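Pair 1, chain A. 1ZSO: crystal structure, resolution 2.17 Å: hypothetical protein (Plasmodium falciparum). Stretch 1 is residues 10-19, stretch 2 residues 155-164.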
# COMPACT_ATOMS: atom_id res chain seq x y z
N LYS A 10 -0.17 10.95 15.84
CA LYS A 10 -1.34 11.82 15.87
C LYS A 10 -2.63 10.99 15.66
O LYS A 10 -2.67 10.08 14.81
N ASN A 11 -3.67 11.28 16.45
CA ASN A 11 -4.95 10.67 16.18
C ASN A 11 -5.84 11.59 15.28
O ASN A 11 -6.06 12.76 15.62
CB ASN A 11 -5.64 10.25 17.46
CG ASN A 11 -6.71 9.20 17.20
OD1 ASN A 11 -7.74 9.48 16.56
ND2 ASN A 11 -6.46 7.99 17.66
N THR A 12 -6.30 11.06 14.14
CA THR A 12 -6.99 11.87 13.12
C THR A 12 -8.42 11.40 12.82
O THR A 12 -8.63 10.26 12.43
CB THR A 12 -6.24 11.81 11.75
OG1 THR A 12 -4.86 12.22 11.88
CG2 THR A 12 -6.96 12.68 10.73
N VAL A 13 -9.40 12.30 12.90
CA VAL A 13 -10.80 11.91 12.71
C VAL A 13 -11.37 12.35 11.36
O VAL A 13 -11.07 13.43 10.87
CB VAL A 13 -11.69 12.44 13.88
CG1 VAL A 13 -13.12 12.04 13.69
CG2 VAL A 13 -11.21 11.90 15.18
N VAL A 14 -12.15 11.49 10.72
CA VAL A 14 -12.94 11.92 9.58
C VAL A 14 -14.36 12.13 10.06
O VAL A 14 -14.97 11.21 10.59
CB VAL A 14 -12.99 10.88 8.44
CG1 VAL A 14 -13.90 11.36 7.32
CG2 VAL A 14 -11.62 10.64 7.89
N ARG A 15 -14.88 13.34 9.87
CA ARG A 15 -16.24 13.69 10.22
C ARG A 15 -17.05 13.86 8.96
O ARG A 15 -16.59 14.46 7.98
CB ARG A 15 -16.26 14.99 11.02
CG ARG A 15 -15.07 15.10 11.95
CD ARG A 15 -15.39 15.83 13.22
NE ARG A 15 -15.86 17.18 12.97
CZ ARG A 15 -17.01 17.68 13.43
NH1 ARG A 15 -17.82 16.91 14.17
NH2 ARG A 15 -17.34 18.94 13.15
N ILE A 16 -18.28 13.35 8.99
CA ILE A 16 -19.20 13.58 7.92
C ILE A 16 -20.53 14.18 8.37
O ILE A 16 -20.92 14.11 9.55
CB ILE A 16 -19.46 12.30 7.08
CG1 ILE A 16 -20.46 11.38 7.78
CG2 ILE A 16 -18.17 11.55 6.80
CD1 ILE A 16 -20.81 10.18 6.90
N LYS A 17 -21.23 14.73 7.38
CA LYS A 17 -22.54 15.37 7.51
C LYS A 17 -23.28 15.15 6.18
O LYS A 17 -22.71 15.30 5.12
CB LYS A 17 -22.34 16.86 7.78
CG LYS A 17 -23.59 17.68 7.90
CD LYS A 17 -23.18 19.10 8.26
CE LYS A 17 -24.23 20.11 7.91
NZ LYS A 17 -23.81 21.49 8.47
N ALA A 18 -24.54 14.78 6.23
CA ALA A 18 -25.31 14.62 5.01
C ALA A 18 -26.76 14.72 5.39
O ALA A 18 -27.14 14.45 6.54
CB ALA A 18 -25.03 13.28 4.32
N GLU A 19 -27.54 15.16 4.41
CA GLU A 19 -28.98 15.32 4.54
C GLU A 19 -29.67 14.03 4.04
O GLU A 19 -29.38 13.52 2.94
CB GLU A 19 -29.38 16.59 3.75
CG GLU A 19 -30.82 16.70 3.30
CD GLU A 19 -31.13 18.08 2.69
OE1 GLU A 19 -30.17 18.84 2.39
OE2 GLU A 19 -32.33 18.42 2.53
N GLY A 155 -32.57 8.82 -0.32
CA GLY A 155 -31.54 9.73 -0.80
C GLY A 155 -30.52 10.18 0.24
O GLY A 155 -30.78 10.23 1.44
N ILE A 156 -29.33 10.49 -0.23
CA ILE A 156 -28.30 11.10 0.60
C ILE A 156 -27.79 12.32 -0.18
O ILE A 156 -27.32 12.19 -1.32
CB ILE A 156 -27.13 10.11 0.88
CG1 ILE A 156 -27.61 9.05 1.86
CG2 ILE A 156 -25.90 10.86 1.48
CD1 ILE A 156 -26.95 7.75 1.69
N TYR A 157 -27.94 13.48 0.44
CA TYR A 157 -27.69 14.73 -0.24
C TYR A 157 -26.64 15.54 0.48
O TYR A 157 -26.51 15.48 1.71
CB TYR A 157 -28.97 15.58 -0.27
CG TYR A 157 -30.09 15.00 -1.09
CD1 TYR A 157 -30.33 15.46 -2.38
CD2 TYR A 157 -30.92 14.00 -0.58
CE1 TYR A 157 -31.34 14.94 -3.16
CE2 TYR A 157 -31.95 13.44 -1.37
CZ TYR A 157 -32.16 13.92 -2.65
OH TYR A 157 -33.19 13.43 -3.45
N ASN A 158 -25.93 16.32 -0.31
CA ASN A 158 -24.99 17.30 0.14
C ASN A 158 -24.08 16.65 1.16
O ASN A 158 -24.03 17.08 2.30
CB ASN A 158 -25.73 18.52 0.72
CG ASN A 158 -24.79 19.70 1.06
OD1 ASN A 158 -23.65 19.74 0.61
ND2 ASN A 158 -25.29 20.66 1.85
N LEU A 159 -23.39 15.59 0.75
CA LEU A 159 -22.45 14.91 1.66
C LEU A 159 -21.26 15.83 1.85
O LEU A 159 -20.70 16.35 0.88
CB LEU A 159 -22.03 13.52 1.13
CG LEU A 159 -20.86 12.85 1.87
CD1 LEU A 159 -21.22 12.38 3.30
CD2 LEU A 159 -20.23 11.73 1.04
N GLU A 160 -20.95 16.08 3.12
CA GLU A 160 -19.86 16.95 3.51
C GLU A 160 -18.96 16.18 4.48
O GLU A 160 -19.41 15.26 5.18
CB GLU A 160 -20.39 18.20 4.20
CG GLU A 160 -21.13 19.20 3.32
CD GLU A 160 -21.57 20.46 4.10
OE1 GLU A 160 -20.79 21.45 4.08
OE2 GLU A 160 -22.66 20.47 4.74
N TYR A 161 -17.69 16.53 4.50
CA TYR A 161 -16.78 15.83 5.36
C TYR A 161 -15.58 16.71 5.72
O TYR A 161 -15.33 17.76 5.08
CB TYR A 161 -16.32 14.50 4.71
CG TYR A 161 -16.08 14.64 3.23
CD1 TYR A 161 -14.86 15.13 2.74
CD2 TYR A 161 -17.06 14.31 2.33
CE1 TYR A 161 -14.66 15.26 1.37
CE2 TYR A 161 -16.88 14.44 0.97
CZ TYR A 161 -15.67 14.90 0.49
OH TYR A 161 -15.56 15.02 -0.88
N GLU A 162 -14.87 16.31 6.75
CA GLU A 162 -13.61 16.94 7.03
C GLU A 162 -12.69 15.96 7.73
O GLU A 162 -13.14 14.96 8.29
CB GLU A 162 -13.80 18.25 7.81
CG GLU A 162 -14.33 18.13 9.22
CD GLU A 162 -14.63 19.49 9.85
OE1 GLU A 162 -14.07 19.81 10.91
OE2 GLU A 162 -15.42 20.26 9.25
N VAL A 163 -11.39 16.21 7.60
CA VAL A 163 -10.38 15.42 8.29
C VAL A 163 -9.58 16.33 9.19
O VAL A 163 -8.93 17.25 8.71
CB VAL A 163 -9.44 14.73 7.30
CG1 VAL A 163 -8.41 13.91 8.04
CG2 VAL A 163 -10.21 13.85 6.35
N ASN A 164 -9.60 16.08 10.50
CA ASN A 164 -8.94 16.94 11.48
C ASN A 164 -7.95 16.19 12.38
O ASN A 164 -8.33 15.17 12.96
CB ASN A 164 -9.98 17.62 12.38
CG ASN A 164 -10.99 18.44 11.60
OD1 ASN A 164 -12.18 18.09 11.55
ND2 ASN A 164 -10.54 19.54 10.98
OXT ASN A 164 -6.79 16.59 12.59

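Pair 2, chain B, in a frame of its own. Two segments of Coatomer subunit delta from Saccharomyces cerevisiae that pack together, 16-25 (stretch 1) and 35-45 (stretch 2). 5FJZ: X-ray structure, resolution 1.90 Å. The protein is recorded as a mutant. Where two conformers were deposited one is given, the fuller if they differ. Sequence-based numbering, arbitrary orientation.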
# COMPACT_ATOMS: atom_id res chain seq x y z
N LEU B 16 -24.80 -11.45 -14.17
CA LEU B 16 -24.40 -12.05 -12.92
C LEU B 16 -24.19 -11.01 -11.90
O LEU B 16 -23.37 -10.08 -12.10
CB LEU B 16 -23.11 -12.90 -13.09
CG LEU B 16 -22.57 -13.56 -11.83
CD1 LEU B 16 -23.51 -14.67 -11.32
CD2 LEU B 16 -21.24 -14.20 -12.13
N ILE B 17 -24.91 -11.14 -10.76
CA ILE B 17 -24.81 -10.20 -9.67
C ILE B 17 -24.08 -10.85 -8.51
O ILE B 17 -24.40 -11.98 -8.13
CB ILE B 17 -26.24 -9.73 -9.23
CG1 ILE B 17 -26.92 -8.92 -10.34
CG2 ILE B 17 -26.13 -8.95 -7.94
CD1 ILE B 17 -28.42 -8.86 -10.16
N SER B 18 -23.05 -10.17 -7.98
CA SER B 18 -22.25 -10.69 -6.89
C SER B 18 -22.43 -9.78 -5.69
O SER B 18 -22.21 -8.57 -5.78
CB SER B 18 -20.78 -10.77 -7.28
OG SER B 18 -20.04 -11.29 -6.21
N ILE B 19 -22.84 -10.36 -4.54
CA ILE B 19 -22.96 -9.59 -3.34
C ILE B 19 -21.87 -10.06 -2.40
O ILE B 19 -21.89 -11.26 -1.93
CB ILE B 19 -24.35 -9.82 -2.72
CG1 ILE B 19 -25.46 -9.39 -3.70
CG2 ILE B 19 -24.51 -9.06 -1.41
CD1 ILE B 19 -26.87 -9.80 -3.27
N LYS B 20 -20.88 -9.20 -2.18
CA LYS B 20 -19.64 -9.65 -1.49
C LYS B 20 -19.48 -8.92 -0.21
O LYS B 20 -19.53 -7.68 -0.20
CB LYS B 20 -18.45 -9.38 -2.41
CG LYS B 20 -18.38 -10.25 -3.64
CD LYS B 20 -17.20 -9.83 -4.56
CE LYS B 20 -16.77 -10.99 -5.42
NZ LYS B 20 -15.96 -10.54 -6.61
N GLU B 21 -19.39 -9.63 0.91
CA GLU B 21 -19.17 -9.02 2.24
C GLU B 21 -17.89 -9.49 2.87
O GLU B 21 -17.45 -10.67 2.70
CB GLU B 21 -20.37 -9.19 3.18
CG GLU B 21 -21.55 -8.44 2.59
CD GLU B 21 -22.84 -8.55 3.35
OE1 GLU B 21 -23.02 -9.58 4.06
OE2 GLU B 21 -23.65 -7.59 3.27
N VAL B 22 -17.19 -8.55 3.48
CA VAL B 22 -15.92 -8.79 4.18
C VAL B 22 -16.00 -8.32 5.62
O VAL B 22 -16.51 -7.26 5.88
CB VAL B 22 -14.78 -8.01 3.50
CG1 VAL B 22 -13.47 -8.16 4.25
CG2 VAL B 22 -14.63 -8.43 2.07
N ILE B 23 -15.58 -9.18 6.54
CA ILE B 23 -15.76 -8.94 7.96
C ILE B 23 -14.40 -8.85 8.62
O ILE B 23 -13.60 -9.79 8.51
CB ILE B 23 -16.69 -9.97 8.65
CG1 ILE B 23 -16.88 -9.70 10.17
CG2 ILE B 23 -16.23 -11.41 8.41
CD1 ILE B 23 -17.68 -8.45 10.44
N ASN B 24 -14.19 -7.77 9.36
CA ASN B 24 -13.12 -7.60 10.30
C ASN B 24 -13.69 -7.71 11.73
O ASN B 24 -14.82 -7.17 12.04
CB ASN B 24 -12.46 -6.22 10.22
CG ASN B 24 -11.80 -5.91 8.87
OD1 ASN B 24 -11.98 -4.83 8.34
ND2 ASN B 24 -11.14 -6.82 8.31
N ALA B 25 -12.93 -8.35 12.60
CA ALA B 25 -13.32 -8.47 13.99
C ALA B 25 -12.06 -8.66 14.85
O ALA B 25 -11.11 -9.40 14.44
CB ALA B 25 -14.29 -9.62 14.16
N SER B 35 -14.05 -4.96 18.61
CA SER B 35 -14.51 -4.20 17.49
C SER B 35 -14.78 -5.09 16.38
O SER B 35 -14.35 -6.28 16.39
CB SER B 35 -13.44 -3.21 16.99
OG SER B 35 -12.23 -3.92 16.70
N SER B 36 -15.54 -4.57 15.42
CA SER B 36 -15.85 -5.24 14.22
C SER B 36 -16.21 -4.23 13.13
O SER B 36 -16.63 -3.10 13.38
CB SER B 36 -16.91 -6.39 14.36
OG SER B 36 -18.13 -5.90 14.93
N GLU B 37 -16.07 -4.67 11.90
CA GLU B 37 -16.36 -3.87 10.74
C GLU B 37 -16.66 -4.73 9.57
O GLU B 37 -15.88 -5.63 9.18
CB GLU B 37 -15.21 -2.91 10.44
CG GLU B 37 -15.40 -2.10 9.14
CD GLU B 37 -14.09 -1.47 8.65
OE1 GLU B 37 -13.02 -2.13 8.64
OE2 GLU B 37 -14.14 -0.28 8.27
N LEU B 38 -17.82 -4.52 8.99
CA LEU B 38 -18.30 -5.23 7.84
C LEU B 38 -18.28 -4.27 6.62
O LEU B 38 -18.87 -3.21 6.67
CB LEU B 38 -19.70 -5.78 8.10
CG LEU B 38 -20.63 -6.53 7.11
CD1 LEU B 38 -20.89 -5.89 5.69
CD2 LEU B 38 -20.31 -8.01 6.95
N LYS B 39 -17.77 -4.75 5.50
CA LYS B 39 -17.78 -3.97 4.24
C LYS B 39 -18.42 -4.73 3.22
O LYS B 39 -18.20 -5.97 3.11
CB LYS B 39 -16.34 -3.64 3.85
CG LYS B 39 -15.69 -2.66 4.78
CD LYS B 39 -14.18 -2.51 4.48
CE LYS B 39 -13.87 -1.28 3.67
NZ LYS B 39 -12.46 -0.82 3.96
N GLY B 40 -19.29 -4.11 2.43
CA GLY B 40 -19.93 -4.88 1.33
C GLY B 40 -19.91 -4.18 0.01
O GLY B 40 -19.85 -2.97 -0.01
N VAL B 41 -20.04 -4.94 -1.05
CA VAL B 41 -20.20 -4.39 -2.38
C VAL B 41 -21.15 -5.22 -3.15
O VAL B 41 -21.14 -6.49 -3.05
CB VAL B 41 -18.78 -4.23 -3.09
CG1 VAL B 41 -18.16 -5.57 -3.43
CG2 VAL B 41 -18.92 -3.54 -4.44
N LEU B 42 -21.92 -4.58 -4.04
CA LEU B 42 -22.74 -5.22 -5.00
C LEU B 42 -22.12 -4.99 -6.38
O LEU B 42 -21.97 -3.87 -6.80
CB LEU B 42 -24.11 -4.58 -4.90
CG LEU B 42 -25.03 -5.49 -5.68
CD1 LEU B 42 -26.42 -5.59 -5.15
CD2 LEU B 42 -25.10 -4.98 -7.07
N GLU B 43 -21.70 -6.07 -7.04
CA GLU B 43 -21.05 -6.02 -8.33
C GLU B 43 -21.98 -6.61 -9.39
O GLU B 43 -22.67 -7.63 -9.16
CB GLU B 43 -19.77 -6.84 -8.32
CG GLU B 43 -18.68 -6.21 -7.50
CD GLU B 43 -17.40 -7.02 -7.48
OE1 GLU B 43 -17.35 -8.14 -8.04
OE2 GLU B 43 -16.43 -6.55 -6.88
N LEU B 44 -21.99 -5.98 -10.54
CA LEU B 44 -22.74 -6.40 -11.69
C LEU B 44 -21.81 -6.77 -12.84
O LEU B 44 -20.93 -5.99 -13.15
CB LEU B 44 -23.68 -5.20 -12.08
CG LEU B 44 -24.53 -5.37 -13.33
CD1 LEU B 44 -25.45 -6.54 -13.15
CD2 LEU B 44 -25.31 -4.07 -13.58
N ARG B 45 -22.01 -7.94 -13.43
CA ARG B 45 -21.33 -8.38 -14.64
C ARG B 45 -22.42 -8.61 -15.69
O ARG B 45 -23.40 -9.36 -15.48
CB ARG B 45 -20.53 -9.60 -14.43
CG ARG B 45 -19.21 -9.47 -13.68
CD ARG B 45 -18.63 -10.83 -13.30
NE ARG B 45 -18.45 -11.72 -14.45
CZ ARG B 45 -18.10 -13.03 -14.38
NH1 ARG B 45 -17.91 -13.58 -13.22
NH2 ARG B 45 -17.95 -13.76 -15.47
O HOH W 1 -14.29 -5.25 6.90

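The sharpest difference lies at the end of the ladder near Glu19(A) and Asn24(B). In pair 1 the second stretch turns a corner at Asn158(A), and the register shifts by one between Lys17(A) and Glu19(A), a beta bulge. Glu19(A) therefore pairs with Tyr157(A): Glu19(A) N donates to Tyr157(A) O at 2.9 Å, and Tyr157(A) N donates to Glu19(A) O at 2.9 Å. Pair 2 has no bulge. Asn24(B) pairs with Glu37(B), whose counterpart in pair 1 is Asn158(A). Asn24(B) N donates to Glu37(B) O at 2.7 Å, and Glu37(B) N to Asn24(B) O at 2.8 Å.

Away from that end the backbones agree closely, with an RMSD of 0.4 Å over 14 central residues. Both are antiparallel ladders. Val13(A) to Ala18(A) fall on Ser18(B) to Ile23(B), and Leu159(A) to Asn164(A) fall on Leu38(B) to Glu43(B). Matching pairs are Arg15(A) with Glu162(A) and Lys20(B) with Val41(B), each joined by two backbone hydrogen bonds.

The same positions carry different chemistry. Arg15(A) and Lys20(B) match, and both have an acid across the ladder, but at different positions. Arg15(A) NE makes a long salt bridge to Glu162(A) OE1, 3.8 Å, directly opposite. Lys20(B) faces the apolar Val41(B) and reaches further along the strand, where its NZ meets Glu43(B) OE1 at 3.1 Å in a hydrogen-bonded salt bridge. Two rungs on, on the same face, Lys17(A) NZ and Glu160(A) OE2 are 4.0 Å apart, beyond a salt bridge. Their counterparts are Val22(B) and Lys39(B), and the end of the Lys39(B) side chain leads away.

On the other face, Val14(A) CG2 touches Val163(A) CG2 at 3.8 Å. The matching pair is bulkier: Ile19(B) CG1 lies 4.2 Å from Leu42(B) CD1. Next comes Ile16(A) against Tyr161(A), with Ile16(A) CG2 4.1 Å from Tyr161(A) CB. Pair 2 has Glu21(B) opposite Gly40(B) here. Glycine brings no side chain. The Glu21(B) side chain rises beside it, with Glu21(B) CG 4.1 Å from Gly40(B) CA. An ideal CB on the glycine would sit tight against that CG, at 3.4 Å. The Glu21(B) carboxylate is hydrogen-bonded elsewhere in the structure.

Both pairs have a leucine at one matched position, Leu159(A) and Leu38(B). Its partner differs in size. The small Ala18(A) has its CB 4.0 Å from Leu159(A) CD1 and 3.8 Å from Ile156(A) CG2, so it packs against residues before and after the corner. In pair 2 the longer Ile23(B) brings its CD1 to 4.1 Å from Leu38(B) CB.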